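Local coordinates for activator of Hsp90 ATPase homologue 1/2-like C-terminal domain-containing protein (Nitrosomonas europaea, PDB 1XFS) that is of unknown function but belongs to the AHA1 family, with a Bet v 1-like fold that may bind a ligand or partner protein, at residues R16-V22 and T123-Y129. Numbering follows the deposited sequence.
Sequences RELAVPV and TSSGTRY
Strands 16-18 and 127-129 run antiparallel, their axes 4.7 Å apart at an angle of 151°. Arg16-Tyr129 and Leu18-Thr127 are hydrogen-bonded pairs (CA-CA 5.1 and 5.3 Å) flanking the non-hydrogen-bonded pair Glu17-Arg128 (4.7 Å). Backbone hydrogen bonds are Arg16 N to Tyr129 O 2.8 Å, Tyr129 N to Arg16 O 2.7 Å, Leu18 N to Thr127 O 2.9 Å and Thr127 N to Leu18 O 2.8 Å. Past Leu18 the chain leaves the sheet through an inverse gamma turn centred on Ala19 (phi/psi -84/56), and Pro21 occupies the N-cap position, directly before helix 22-30. Thr127 (chi1 m) ties this exit to the strand, its OG1 donating to Val20 O at 2.7 Å. In the Bet v 1-like (helix-grip) fold, this joins the first and last strands of the antiparallel sheet where the first strand gives way to a helix. On the face turned to the long C-terminal helix 149-167, Leu18 CD1 packs 3.5 Å from Tyr129 CB, and the Arg16 guanidinium hydrogen-bonds to Gly154 O and Thr158 OG1 of that helix. The other face carries a salt bridge, Glu17 OE1 to Arg128 NE 2.8 Å. In the hairpin turn, Thr123 OG1 accepts from Gly126 N at 2.8 Å, an ST motif, and Thr123 N donates to Gly126 O at 2.9 Å. Gly126 (176/-123) brings its CA to 3.3 Å from Leu18 O in a CA-H...O contact; a CB there would clash with that oxygen.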
ATOM      1  N   ARG A  16     -16.058   1.557  18.662  1.00 19.02           N
ATOM      2  CA  ARG A  16     -17.442   1.199  18.940  1.00 18.93           C
ATOM      3  C   ARG A  16     -17.565  -0.237  19.433  1.00 20.61           C
ATOM      4  O   ARG A  16     -16.691  -1.068  19.182  1.00 21.31           O
ATOM      5  CB  ARG A  16     -18.291   1.379  17.676  1.00 20.51           C
ATOM      6  CG  ARG A  16     -18.459   2.835  17.234  1.00 21.12           C
ATOM      7  CD  ARG A  16     -19.491   3.545  18.097  1.00 19.93           C
ATOM      8  NE  ARG A  16     -20.818   2.985  17.868  1.00 20.76           N
ATOM      9  CZ  ARG A  16     -21.598   3.310  16.840  1.00 19.50           C
ATOM     10  NH1 ARG A  16     -21.186   4.204  15.951  1.00 21.62           N
ATOM     11  NH2 ARG A  16     -22.776   2.723  16.686  1.00 22.32           N
ATOM     12  N   GLU A  17     -18.646  -0.523  20.150  1.00 19.68           N
ATOM     13  CA  GLU A  17     -18.894  -1.870  20.658  1.00 22.18           C
ATOM     14  C   GLU A  17     -20.163  -2.379  19.983  1.00 21.69           C
ATOM     15  O   GLU A  17     -21.219  -1.764  20.104  1.00 24.61           O
ATOM     16  CB  GLU A  17     -19.101  -1.840  22.178  1.00 22.96           C
ATOM     17  CG  GLU A  17     -17.932  -1.274  22.971  1.00 26.72           C
ATOM     18  CD  GLU A  17     -16.734  -2.206  23.014  1.00 29.19           C
ATOM     19  OE1 GLU A  17     -15.681  -1.792  23.542  1.00 30.88           O
ATOM     20  OE2 GLU A  17     -16.843  -3.352  22.530  1.00 30.69           O
ATOM     21  N   LEU A  18     -20.060  -3.492  19.261  1.00 21.51           N
ATOM     22  CA  LEU A  18     -21.219  -4.064  18.583  1.00 21.08           C
ATOM     23  C   LEU A  18     -21.630  -5.372  19.245  1.00 21.27           C
ATOM     24  O   LEU A  18     -20.784  -6.218  19.530  1.00 19.78           O
ATOM     25  CB  LEU A  18     -20.921  -4.326  17.103  1.00 21.95           C
ATOM     26  CG  LEU A  18     -20.637  -3.127  16.195  1.00 23.75           C
ATOM     27  CD1 LEU A  18     -19.224  -2.630  16.435  1.00 25.23           C
ATOM     28  CD2 LEU A  18     -20.808  -3.539  14.739  1.00 24.83           C
ATOM     29  N   ALA A  19     -22.929  -5.536  19.479  1.00 19.91           N
ATOM     30  CA  ALA A  19     -23.449  -6.746  20.111  1.00 19.62           C
ATOM     31  C   ALA A  19     -23.658  -7.835  19.065  1.00 19.46           C
ATOM     32  O   ALA A  19     -24.756  -8.375  18.911  1.00 19.90           O
ATOM     33  CB  ALA A  19     -24.758  -6.436  20.824  1.00 20.17           C
ATOM     34  N   VAL A  20     -22.579  -8.148  18.355  1.00 17.35           N
ATOM     35  CA  VAL A  20     -22.579  -9.150  17.305  1.00 17.41           C
ATOM     36  C   VAL A  20     -21.232  -9.864  17.358  1.00 15.78           C
ATOM     37  O   VAL A  20     -20.213  -9.250  17.670  1.00 16.05           O
ATOM     38  CB  VAL A  20     -22.748  -8.476  15.919  1.00 18.77           C
ATOM     39  CG1 VAL A  20     -22.558  -9.484  14.805  1.00 20.40           C
ATOM     40  CG2 VAL A  20     -24.124  -7.831  15.830  1.00 20.98           C
ATOM     41  N   PRO A  21     -21.213 -11.177  17.082  1.00 16.40           N
ATOM     42  CA  PRO A  21     -19.972 -11.961  17.100  1.00 15.34           C
ATOM     43  C   PRO A  21     -18.987 -11.494  16.025  1.00 14.30           C
ATOM     44  O   PRO A  21     -19.393 -10.982  14.984  1.00 13.72           O
ATOM     45  CB  PRO A  21     -20.466 -13.388  16.865  1.00 16.51           C
ATOM     46  CG  PRO A  21     -21.670 -13.173  16.007  1.00 19.90           C
ATOM     47  CD  PRO A  21     -22.355 -12.029  16.708  1.00 16.56           C
ATOM     48  N   VAL A  22     -17.700 -11.690  16.285  1.00 13.86           N
ATOM     49  CA  VAL A  22     -16.648 -11.256  15.374  1.00 13.95           C
ATOM     50  C   VAL A  22     -16.721 -11.876  13.985  1.00 14.92           C
ATOM     51  O   VAL A  22     -16.376 -11.226  12.993  1.00 12.81           O
ATOM     52  CB  VAL A  22     -15.243 -11.528  15.972  1.00 14.88           C
ATOM     53  CG1 VAL A  22     -14.972 -13.035  16.033  1.00 12.87           C
ATOM     54  CG2 VAL A  22     -14.180 -10.822  15.147  1.00 16.91           C
ATOM     55  N   THR A 123     -15.414  -9.728  22.332  1.00 15.47           N
ATOM     56  CA  THR A 123     -15.665  -9.391  23.729  1.00 16.73           C
ATOM     57  C   THR A 123     -16.678 -10.389  24.272  1.00 17.48           C
ATOM     58  O   THR A 123     -17.154 -11.257  23.541  1.00 16.50           O
ATOM     59  CB  THR A 123     -16.261  -7.980  23.886  1.00 15.47           C
ATOM     60  OG1 THR A 123     -17.533  -7.923  23.226  1.00 17.26           O
ATOM     61  CG2 THR A 123     -15.329  -6.936  23.289  1.00 16.81           C
ATOM     62  N   SER A 124     -17.025 -10.261  25.547  1.00 18.93           N
ATOM     63  CA  SER A 124     -17.984 -11.183  26.140  1.00 20.76           C
ATOM     64  C   SER A 124     -19.398 -11.020  25.586  1.00 21.30           C
ATOM     65  O   SER A 124     -20.190 -11.957  25.621  1.00 22.32           O
ATOM     66  CB  SER A 124     -17.999 -11.023  27.666  1.00 22.05           C
ATOM     67  OG  SER A 124     -18.324  -9.699  28.041  1.00 26.62           O
ATOM     68  N   SER A 125     -19.709  -9.841  25.059  1.00 20.11           N
ATOM     69  CA  SER A 125     -21.041  -9.591  24.525  1.00 20.50           C
ATOM     70  C   SER A 125     -21.081  -9.366  23.015  1.00 19.27           C
ATOM     71  O   SER A 125     -22.159  -9.303  22.426  1.00 18.01           O
ATOM     72  CB  SER A 125     -21.665  -8.385  25.227  1.00 22.89           C
ATOM     73  OG  SER A 125     -20.863  -7.231  25.054  1.00 26.60           O
ATOM     74  N   GLY A 126     -19.918  -9.235  22.386  1.00 17.41           N
ATOM     75  CA  GLY A 126     -19.910  -9.016  20.949  1.00 16.90           C
ATOM     76  C   GLY A 126     -18.535  -8.789  20.358  1.00 15.29           C
ATOM     77  O   GLY A 126     -17.642  -9.624  20.503  1.00 16.75           O
ATOM     78  N   THR A 127     -18.365  -7.656  19.683  1.00 15.07           N
ATOM     79  CA  THR A 127     -17.088  -7.333  19.062  1.00 15.03           C
ATOM     80  C   THR A 127     -16.723  -5.871  19.264  1.00 16.05           C
ATOM     81  O   THR A 127     -17.568  -4.983  19.131  1.00 15.93           O
ATOM     82  CB  THR A 127     -17.108  -7.598  17.540  1.00 16.38           C
ATOM     83  OG1 THR A 127     -17.606  -8.915  17.290  1.00 15.68           O
ATOM     84  CG2 THR A 127     -15.697  -7.480  16.960  1.00 18.32           C
ATOM     85  N   ARG A 128     -15.460  -5.627  19.595  1.00 15.19           N
ATOM     86  CA  ARG A 128     -14.975  -4.270  19.771  1.00 16.62           C
ATOM     87  C   ARG A 128     -14.445  -3.862  18.400  1.00 15.85           C
ATOM     88  O   ARG A 128     -13.584  -4.536  17.832  1.00 15.54           O
ATOM     89  CB  ARG A 128     -13.865  -4.224  20.822  1.00 18.51           C
ATOM     90  CG  ARG A 128     -13.312  -2.833  21.082  1.00 22.52           C
ATOM     91  CD  ARG A 128     -12.510  -2.817  22.367  1.00 27.99           C
ATOM     92  NE  ARG A 128     -13.318  -3.294  23.486  1.00 33.93           N
ATOM     93  CZ  ARG A 128     -12.897  -3.364  24.743  1.00 36.05           C
ATOM     94  NH1 ARG A 128     -11.666  -2.986  25.055  1.00 37.67           N
ATOM     95  NH2 ARG A 128     -13.713  -3.811  25.690  1.00 37.79           N
ATOM     96  N   TYR A 129     -14.989  -2.772  17.869  1.00 16.73           N
ATOM     97  CA  TYR A 129     -14.611  -2.264  16.555  1.00 18.22           C
ATOM     98  C   TYR A 129     -13.818  -0.976  16.663  1.00 18.94           C
ATOM     99  O   TYR A 129     -14.263  -0.013  17.281  1.00 18.37           O
ATOM    100  CB  TYR A 129     -15.875  -2.023  15.715  1.00 20.02           C
ATOM    101  CG  TYR A 129     -15.648  -1.280  14.411  1.00 24.10           C
ATOM    102  CD1 TYR A 129     -15.506   0.108  14.389  1.00 25.87           C
ATOM    103  CD2 TYR A 129     -15.561  -1.966  13.203  1.00 26.33           C
ATOM    104  CE1 TYR A 129     -15.279   0.794  13.196  1.00 27.78           C
ATOM    105  CE2 TYR A 129     -15.335  -1.288  12.001  1.00 28.40           C
ATOM    106  CZ  TYR A 129     -15.194   0.089  12.006  1.00 28.20           C
ATOM    107  OH  TYR A 129     -14.955   0.766  10.830  1.00 31.52           O
TER
HETATM  108  O   HOH W   1     -21.129  -5.902  22.659  1.00 28.26           O